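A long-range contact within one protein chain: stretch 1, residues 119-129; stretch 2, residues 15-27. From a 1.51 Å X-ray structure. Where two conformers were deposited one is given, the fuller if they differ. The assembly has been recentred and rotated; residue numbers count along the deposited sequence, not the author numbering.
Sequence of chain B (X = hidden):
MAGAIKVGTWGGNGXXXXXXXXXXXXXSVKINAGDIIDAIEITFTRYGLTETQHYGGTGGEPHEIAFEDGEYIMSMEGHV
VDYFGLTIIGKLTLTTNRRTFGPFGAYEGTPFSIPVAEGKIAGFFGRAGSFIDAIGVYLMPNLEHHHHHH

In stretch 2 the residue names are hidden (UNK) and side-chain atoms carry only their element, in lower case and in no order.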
ATOM      1  N   GLY B 119     -11.350   2.329   5.728  1.00 11.01           N
ATOM      2  CA  GLY B 119     -10.474   2.854   6.760  1.00 10.84           C
ATOM      3  C   GLY B 119      -9.910   4.208   6.385  1.00 12.76           C
ATOM      4  O   GLY B 119     -10.386   4.850   5.438  1.00 12.00           O
ATOM      5  N   LYS B 120      -8.872   4.648   7.121  1.00  9.59           N
ATOM      6  CA  LYS B 120      -8.230   5.940   6.902  1.00  9.20           C
ATOM      7  C   LYS B 120      -6.741   5.938   7.206  1.00 11.69           C
ATOM      8  O   LYS B 120      -6.252   5.093   7.961  1.00 10.70           O
ATOM      9  CB  LYS B 120      -8.926   7.040   7.734  1.00 11.64           C
ATOM     10  CG  LYS B 120      -8.821   6.852   9.250  1.00 12.84           C
ATOM     11  CD  LYS B 120      -9.465   8.016  10.022  1.00 16.94           C
ATOM     12  CE  LYS B 120      -9.476   7.700  11.501  1.00 25.97           C
ATOM     13  NZ  LYS B 120     -10.175   8.746  12.295  1.00 34.98           N
ATOM     14  N   ILE B 121      -6.032   6.908   6.633  1.00  9.01           N
ATOM     15  CA  ILE B 121      -4.638   7.153   6.950  1.00  8.28           C
ATOM     16  C   ILE B 121      -4.657   8.050   8.192  1.00 12.65           C
ATOM     17  O   ILE B 121      -5.289   9.122   8.189  1.00 12.40           O
ATOM     18  CB  ILE B 121      -3.909   7.777   5.741  1.00  9.45           C
ATOM     19  CG1 ILE B 121      -3.598   6.671   4.722  1.00  8.98           C
ATOM     20  CG2 ILE B 121      -2.613   8.533   6.170  1.00  9.88           C
ATOM     21  CD1 ILE B 121      -3.216   7.127   3.312  1.00  8.52           C
ATOM     22  N   ALA B 122      -3.948   7.624   9.247  1.00  9.66           N
ATOM     23  CA  ALA B 122      -3.984   8.312  10.530  1.00 10.91           C
ATOM     24  C   ALA B 122      -2.651   8.817  11.039  1.00 13.21           C
ATOM     25  O   ALA B 122      -2.554   9.256  12.186  1.00 13.89           O
ATOM     26  CB  ALA B 122      -4.600   7.382  11.566  1.00 12.51           C
ATOM     27  N   GLY B 123      -1.630   8.781  10.203  1.00  8.81           N
ATOM     28  CA  GLY B 123      -0.308   9.215  10.621  1.00  8.90           C
ATOM     29  C   GLY B 123       0.734   8.809   9.612  1.00 10.11           C
ATOM     30  O   GLY B 123       0.431   8.108   8.641  1.00  9.18           O
ATOM     31  N   PHE B 124       1.967   9.241   9.850  1.00  7.66           N
ATOM     32  CA  PHE B 124       3.063   9.028   8.908  1.00  7.35           C
ATOM     33  C   PHE B 124       4.345   8.627   9.607  1.00 10.10           C
ATOM     34  O   PHE B 124       4.551   8.932  10.790  1.00  9.86           O
ATOM     35  CB  PHE B 124       3.349  10.359   8.156  1.00  8.58           C
ATOM     36  CG  PHE B 124       2.210  10.839   7.288  1.00  9.25           C
ATOM     37  CD1 PHE B 124       1.220  11.662   7.810  1.00 11.32           C
ATOM     38  CD2 PHE B 124       2.105  10.430   5.964  1.00 10.35           C
ATOM     39  CE1 PHE B 124       0.131  12.063   7.021  1.00 11.64           C
ATOM     40  CE2 PHE B 124       1.032  10.858   5.166  1.00 11.89           C
ATOM     41  CZ  PHE B 124       0.054  11.670   5.703  1.00 10.74           C
ATOM     42  N   PHE B 125       5.225   7.981   8.858  1.00  7.16           N
ATOM     43  CA  PHE B 125       6.576   7.670   9.294  1.00  7.04           C
ATOM     44  C   PHE B 125       7.444   7.632   8.040  1.00  9.83           C
ATOM     45  O   PHE B 125       6.907   7.659   6.931  1.00  8.70           O
ATOM     46  CB  PHE B 125       6.641   6.339  10.084  1.00  7.84           C
ATOM     47  CG  PHE B 125       6.280   5.107   9.289  1.00  8.13           C
ATOM     48  CD1 PHE B 125       4.952   4.787   9.034  1.00  9.21           C
ATOM     49  CD2 PHE B 125       7.268   4.244   8.829  1.00  8.70           C
ATOM     50  CE1 PHE B 125       4.616   3.636   8.307  1.00  8.82           C
ATOM     51  CE2 PHE B 125       6.932   3.096   8.104  1.00 10.53           C
ATOM     52  CZ  PHE B 125       5.603   2.803   7.846  1.00  8.32           C
ATOM     53  N   GLY B 126       8.759   7.580   8.199  1.00  8.34           N
ATOM     54  CA  GLY B 126       9.621   7.515   7.020  1.00  7.67           C
ATOM     55  C   GLY B 126      11.065   7.787   7.336  1.00  9.86           C
ATOM     56  O   GLY B 126      11.511   7.526   8.457  1.00 10.02           O
ATOM     57  N   ARG B 127      11.789   8.298   6.337  1.00  7.57           N
ATOM     58  CA  ARG B 127      13.197   8.675   6.457  0.50  7.62           C
ATOM     59  C   ARG B 127      13.345  10.075   5.868  1.00 10.82           C
ATOM     60  O   ARG B 127      12.625  10.413   4.924  1.00  9.83           O
ATOM     61  CB  ARG B 127      14.095   7.681   5.711  0.50  8.87           C
ATOM     62  CG  ARG B 127      14.003   6.241   6.242  0.50  9.10           C
ATOM     63  CD  ARG B 127      15.036   5.339   5.599  0.50 12.49           C
ATOM     64  NE  ARG B 127      16.389   5.618   6.086  0.50 12.80           N
ATOM     65  CZ  ARG B 127      16.988   4.951   7.069  0.50 27.84           C
ATOM     66  NH1 ARG B 127      16.363   3.955   7.686  0.50 18.71           N
ATOM     67  NH2 ARG B 127      18.225   5.262   7.430  0.50 18.94           N
ATOM     68  N   ALA B 128      14.245  10.885   6.416  1.00  8.86           N
ATOM     69  CA  ALA B 128      14.434  12.253   5.915  1.00  8.61           C
ATOM     70  C   ALA B 128      15.795  12.780   6.278  1.00 12.04           C
ATOM     71  O   ALA B 128      16.367  12.363   7.280  1.00 12.19           O
ATOM     72  CB  ALA B 128      13.370  13.185   6.495  1.00  9.44           C
ATOM     73  N   GLY B 129      16.279  13.712   5.475  1.00  9.45           N
ATOM     74  CA  GLY B 129      17.550  14.392   5.707  1.00  9.16           C
ATOM     75  C   GLY B 129      17.383  15.781   5.125  1.00 11.54           C
ATOM     76  O   GLY B 129      16.612  16.582   5.661  1.00 13.03           O
ATOM     77  N   UNK B  15      18.889   8.999   4.731  1.00 13.77           N
ATOM     78  CA  UNK B  15      18.196   9.804   5.723  1.00 13.99           C
ATOM     79  C   UNK B  15      18.077   9.119   7.062  1.00 17.47           C
ATOM     80  O   UNK B  15      18.492   7.964   7.220  1.00 19.70           O
ATOM     81  N   UNK B  16      17.541   9.843   8.032  1.00 12.53           N
ATOM     82  CA  UNK B  16      17.338   9.380   9.403  0.50 11.92           C
ATOM     83  C   UNK B  16      15.875   8.980   9.572  1.00 14.30           C
ATOM     84  O   UNK B  16      14.998   9.646   9.008  1.00 12.12           O
ATOM     85  o   UNK B  16      19.018  10.905  10.259  0.50 20.15           O
ATOM     86  c   UNK B  16      17.667  10.501  10.386  0.50 14.28           C
ATOM     87  N   UNK B  17      15.596   7.933  10.349  1.00 11.71           N
ATOM     88  CA  UNK B  17      14.212   7.517  10.590  1.00 11.42           C
ATOM     89  C   UNK B  17      13.431   8.573  11.364  1.00 13.93           C
ATOM     90  O   UNK B  17      13.962   9.217  12.276  1.00 13.32           O
ATOM     91  c   UNK B  17      14.186   6.192  11.380  1.00 13.11           C
ATOM     92  c   UNK B  17      14.695   5.004  10.582  1.00 23.31           C
ATOM     93  c   UNK B  17      14.653   3.687  11.332  1.00 57.62           C
ATOM     94  o   UNK B  17      13.551   3.105  11.452  1.00 58.53           O
ATOM     95  o   UNK B  17      15.724   3.237  11.798  1.00 59.39           O
ATOM     96  N   UNK B  18      12.155   8.741  10.998  1.00 10.35           N
ATOM     97  CA  UNK B  18      11.205   9.575  11.716  1.00  9.98           C
ATOM     98  C   UNK B  18       9.877   8.842  11.811  1.00 11.05           C
ATOM     99  O   UNK B  18       9.563   7.977  10.988  1.00 10.23           O
ATOM    100  c   UNK B  18       9.306  11.163   7.778  1.00 10.84           C
ATOM    101  c   UNK B  18       7.982  11.133   9.805  1.00  9.47           C
ATOM    102  n   UNK B  18      10.629  11.101   7.430  1.00 10.88           N
ATOM    103  c   UNK B  18       6.945  11.346   7.615  1.00 10.28           C
ATOM    104  c   UNK B  18      11.035  10.961  11.099  1.00  9.19           C
ATOM    105  c   UNK B  18       9.238  11.083   9.186  1.00  8.54           C
ATOM    106  c   UNK B  18       6.847  11.259   9.014  1.00 10.03           C
ATOM    107  c   UNK B  18      11.390  10.998   8.571  1.00 11.66           C
ATOM    108  c   UNK B  18       8.162  11.254   6.975  1.00  9.78           C
ATOM    109  c   UNK B  18      10.588  10.983   9.670  1.00  9.22           C
ATOM    110  N   UNK B  19       9.108   9.171  12.837  1.00  9.66           N
ATOM    111  CA  UNK B  19       7.853   8.495  13.110  1.00  9.20           C
ATOM    112  C   UNK B  19       6.967   9.384  13.964  1.00 12.79           C
ATOM    113  O   UNK B  19       7.283   9.679  15.124  1.00 13.49           O
ATOM    114  c   UNK B  19       6.944   6.216  13.944  1.00 13.50           C
ATOM    115  o   UNK B  19       5.810   6.652  13.687  1.00 10.03           O
ATOM    116  c   UNK B  19       8.128   7.145  13.802  1.00 10.27           C
ATOM    117  o   UNK B  19       7.153   5.055  14.335  1.00 21.68           O
ATOM    118  N   UNK B  20       5.866   9.842  13.373  1.00 10.62           N
ATOM    119  CA  UNK B  20       4.884  10.718  14.007  1.00 11.16           C
ATOM    120  C   UNK B  20       3.993   9.930  14.977  1.00 14.72           C
ATOM    121  O   UNK B  20       3.420  10.509  15.911  1.00 14.02           O
ATOM    122  s   UNK B  20       1.813  12.368  11.901  1.00 14.86           S
ATOM    123  c   UNK B  20       3.102  12.355  13.184  1.00 16.83           C
ATOM    124  c   UNK B  20       4.007  11.255  12.852  1.00 14.19           C
ATOM    125  c   UNK B  20       0.421  12.032  12.937  1.00 13.38           C
ATOM    126  N   UNK B  21       3.840   8.632  14.711  1.00 12.05           N
ATOM    127  CA  UNK B  21       2.895   7.780  15.410  1.00 11.75           C
ATOM    128  C   UNK B  21       1.484   7.993  14.865  1.00 13.82           C
ATOM    129  O   UNK B  21       1.250   8.876  14.032  1.00 12.33           O
ATOM    130  N   UNK B  22       0.499   7.196  15.318  1.00 11.87           N
ATOM    131  CA  UNK B  22      -0.879   7.400  14.858  1.00 11.75           C
ATOM    132  C   UNK B  22      -1.519   8.559  15.628  1.00 14.46           C
ATOM    133  O   UNK B  22      -1.195   8.777  16.795  1.00 14.69           O
ATOM    134  c   UNK B  22      -1.556   6.071  15.201  1.00 14.39           C
ATOM    135  c   UNK B  22      -0.811   5.561  16.381  1.00 18.19           C
ATOM    136  c   UNK B  22       0.599   6.100  16.302  1.00 14.34           C
ATOM    137  N   UNK B  23      -2.433   9.274  15.004  1.00 12.08           N
ATOM    138  CA  UNK B  23      -3.063  10.381  15.703  1.00 13.15           C
ATOM    139  C   UNK B  23      -4.543  10.167  15.795  1.00 16.28           C
ATOM    140  O   UNK B  23      -5.134   9.495  14.942  1.00 16.02           O
ATOM    141  c   UNK B  23      -2.785  11.665  14.960  1.00 14.01           C
ATOM    142  N   UNK B  24      -5.177  10.797  16.805  1.00 14.12           N
ATOM    143  CA  UNK B  24      -6.626  10.761  16.918  1.00 14.63           C
ATOM    144  C   UNK B  24      -7.226  11.560  15.748  1.00 16.69           C
ATOM    145  O   UNK B  24      -8.217  11.139  15.142  1.00 16.64           O
ATOM    146  o   UNK B  24     -12.650  10.759  19.153  1.00 38.42           O
ATOM    147  c   UNK B  24      -7.064  11.371  18.260  1.00 16.64           C
ATOM    148  c   UNK B  24     -10.798  12.130  18.482  1.00 26.04           C
ATOM    149  c   UNK B  24     -11.303  10.917  18.928  1.00 34.39           C
ATOM    150  c   UNK B  24     -10.447   9.853  19.156  1.00 26.81           C
ATOM    151  c   UNK B  24      -9.077  10.010  18.951  1.00 24.64           C
ATOM    152  c   UNK B  24      -8.547  11.217  18.508  1.00 22.22           C
ATOM    153  c   UNK B  24      -9.424  12.275  18.282  1.00 24.50           C
ATOM    154  N   UNK B  25      -6.589  12.710  15.428  1.00 12.62           N
ATOM    155  CA  UNK B  25      -7.018  13.583  14.343  0.50 12.30           C
ATOM    156  C   UNK B  25      -5.814  14.268  13.696  1.00 15.03           C
ATOM    157  O   UNK B  25      -4.932  14.769  14.399  1.00 12.98           O
ATOM    158  n   UNK B  25      -9.075  17.444  15.182  0.50 30.99           N
ATOM    159  n   UNK B  25      -9.333  16.624  17.323  0.50 28.00           N
ATOM    160  c   UNK B  25      -8.825  15.384  13.858  0.50 21.56           C
ATOM    161  c   UNK B  25      -8.855  17.544  16.489  0.50 37.85           C
ATOM    162  c   UNK B  25      -7.983  14.641  14.900  0.50 12.78           C
ATOM    163  c   UNK B  25      -9.791  16.349  14.529  0.50 26.89           C
ATOM    164  n   UNK B  25      -8.152  18.555  16.971  0.50 15.58           N
ATOM    165  N   UNK B  26      -5.786  14.304  12.369  1.00 12.21           N
ATOM    166  CA  UNK B  26      -4.769  15.022  11.622  1.00 10.94           C
ATOM    167  C   UNK B  26      -5.444  16.379  11.338  1.00 13.61           C
ATOM    168  O   UNK B  26      -6.489  16.434  10.670  1.00 12.98           O
ATOM    169  c   UNK B  26      -4.334  14.300  10.328  1.00 13.70           C
ATOM    170  c   UNK B  26      -3.635  12.964  10.670  1.00 14.23           C
ATOM    171  c   UNK B  26      -3.399  15.210   9.520  1.00 13.82           C
ATOM    172  c   UNK B  26      -3.282  12.095   9.481  1.00 20.18           C
ATOM    173  N   UNK B  27      -4.866  17.458  11.866  1.00 10.80           N
ATOM    174  CA  UNK B  27      -5.424  18.805  11.737  1.00 10.42           C
ATOM    175  C   UNK B  27      -5.030  19.499  10.450  1.00 13.59           C
ATOM    176  O   UNK B  27      -5.867  20.150   9.811  1.00 12.67           O
ATOM    177  o   UNK B  27      -6.718  18.714  14.405  1.00 19.39           O
ATOM    178  c   UNK B  27      -5.508  18.978  14.260  1.00 16.23           C
ATOM    179  o   UNK B  27      -4.638  18.675  15.096  1.00 16.23           O
ATOM    180  c   UNK B  27      -5.066  19.650  12.971  1.00 11.59           C
TER
HETATM  181  O   HOH W   1      17.746   2.732   9.934  1.00 51.07           O
HETATM  182  O   HOH W   2      -9.529   8.540  15.305  1.00 37.15           O

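Position 15 has no side-chain atoms, and its phi of 77° favours glycine. A CB here would point toward stretch 1 and clash with N of Ala-128, so the residue is Gly-15. Its O accepts a weak hydrogen bond from Arg-127 NH2 at 2.7 Å.

Position 16 carries one carbon and then one oxygen, the short polar side chain of serine. The backbone of Ser-16 pairs with Ala-128: Ser-16 N donates to Ala-128 O at 2.9 Å, and Ala-128 N donates to Ser-16 O at 3.0 Å.

At position 17 three carbons run in a chain, the last bearing two oxygens, which makes it Glu-17. Its CG lies 3.5 Å from Arg-127 NH1, but the charges stay beyond salt-bridge range, with OE2 4.2 Å from NH1. A water fills the gap, donating to Glu-17 OE2 (2.8 Å) and accepting from Arg-127 NH1 (2.9 Å).

Position 18 holds one carbon followed by fused five- and six-membered rings of eight carbons and one nitrogen, an indole; it is Trp-18. The ring folds back over stretch 1, so that the CA of Gly-126 sits 3.9 Å from the centroid of its five-membered ring, over the face. An ideal CB on Gly-126 would come within 3.1 Å of Trp-18 CZ2, a tight fit. Trp-18 NE1 donates a weak hydrogen bond to Arg-127 O at 3.3 Å, while CZ3 packs 3.7 Å from Phe-124 CB.

Two carbons, the second with two oxygens, identify position 19 as Asp-19. Its OD1 approaches Phe-125 CB at 3.7 Å and accepts a hydrogen bond from the backbone N of position 21 at 3.0 Å, bracing the turn.

Position 20 is unbranched: two carbons, a sulfur and a terminal carbon, hence Met-20. Its SD lies at the edge of the Phe-124 ring, 4.2 Å from CD1, and its CE is 3.7 Å from Gly-123 CA.

Position 21 again lacks a side chain and has a phi of 79°; it is Gly-21. Its O leaves no room for a CB on Gly-123.

At position 22 three carbons close a ring onto the backbone N, giving Pro-22, whose CA is 3.7 Å from Ala-122 O. The single carbon of position 23 marks Ala-23, and its N donates to Ala-122 O at 2.8 Å.

Position 24 bears one carbon and a six-carbon ring with an oxygen: Tyr-24, whose CA-to-CB bond points away from stretch 1. A water donates to the backbone O of Tyr-24 (2.9 Å) and accepts from Lys-120 NZ (3.1 Å). Position 25, three carbons, a nitrogen and a carbon with two more nitrogens, is Arg-25, whose CA-to-CB bond also points away.

Four carbons forked at the first identify position 26 as Ile-26, whose CD1 meets Ala-122 C at 3.7 Å. Position 27, two carbons with two terminal oxygens, is Asp-27; it is out of reach of stretch 1 and salt-bridged to Arg-25.

The contact is thus an antiparallel backbone ladder, extended by Met-20 N donating to Phe-124 O at 3.0 Å. Trp-18 covers Gly-126 of the opposing strand, and Met-20 and Ile-26 pack against Phe-124.

Stretch 2 (15-27) GSEWDMGPAYRID
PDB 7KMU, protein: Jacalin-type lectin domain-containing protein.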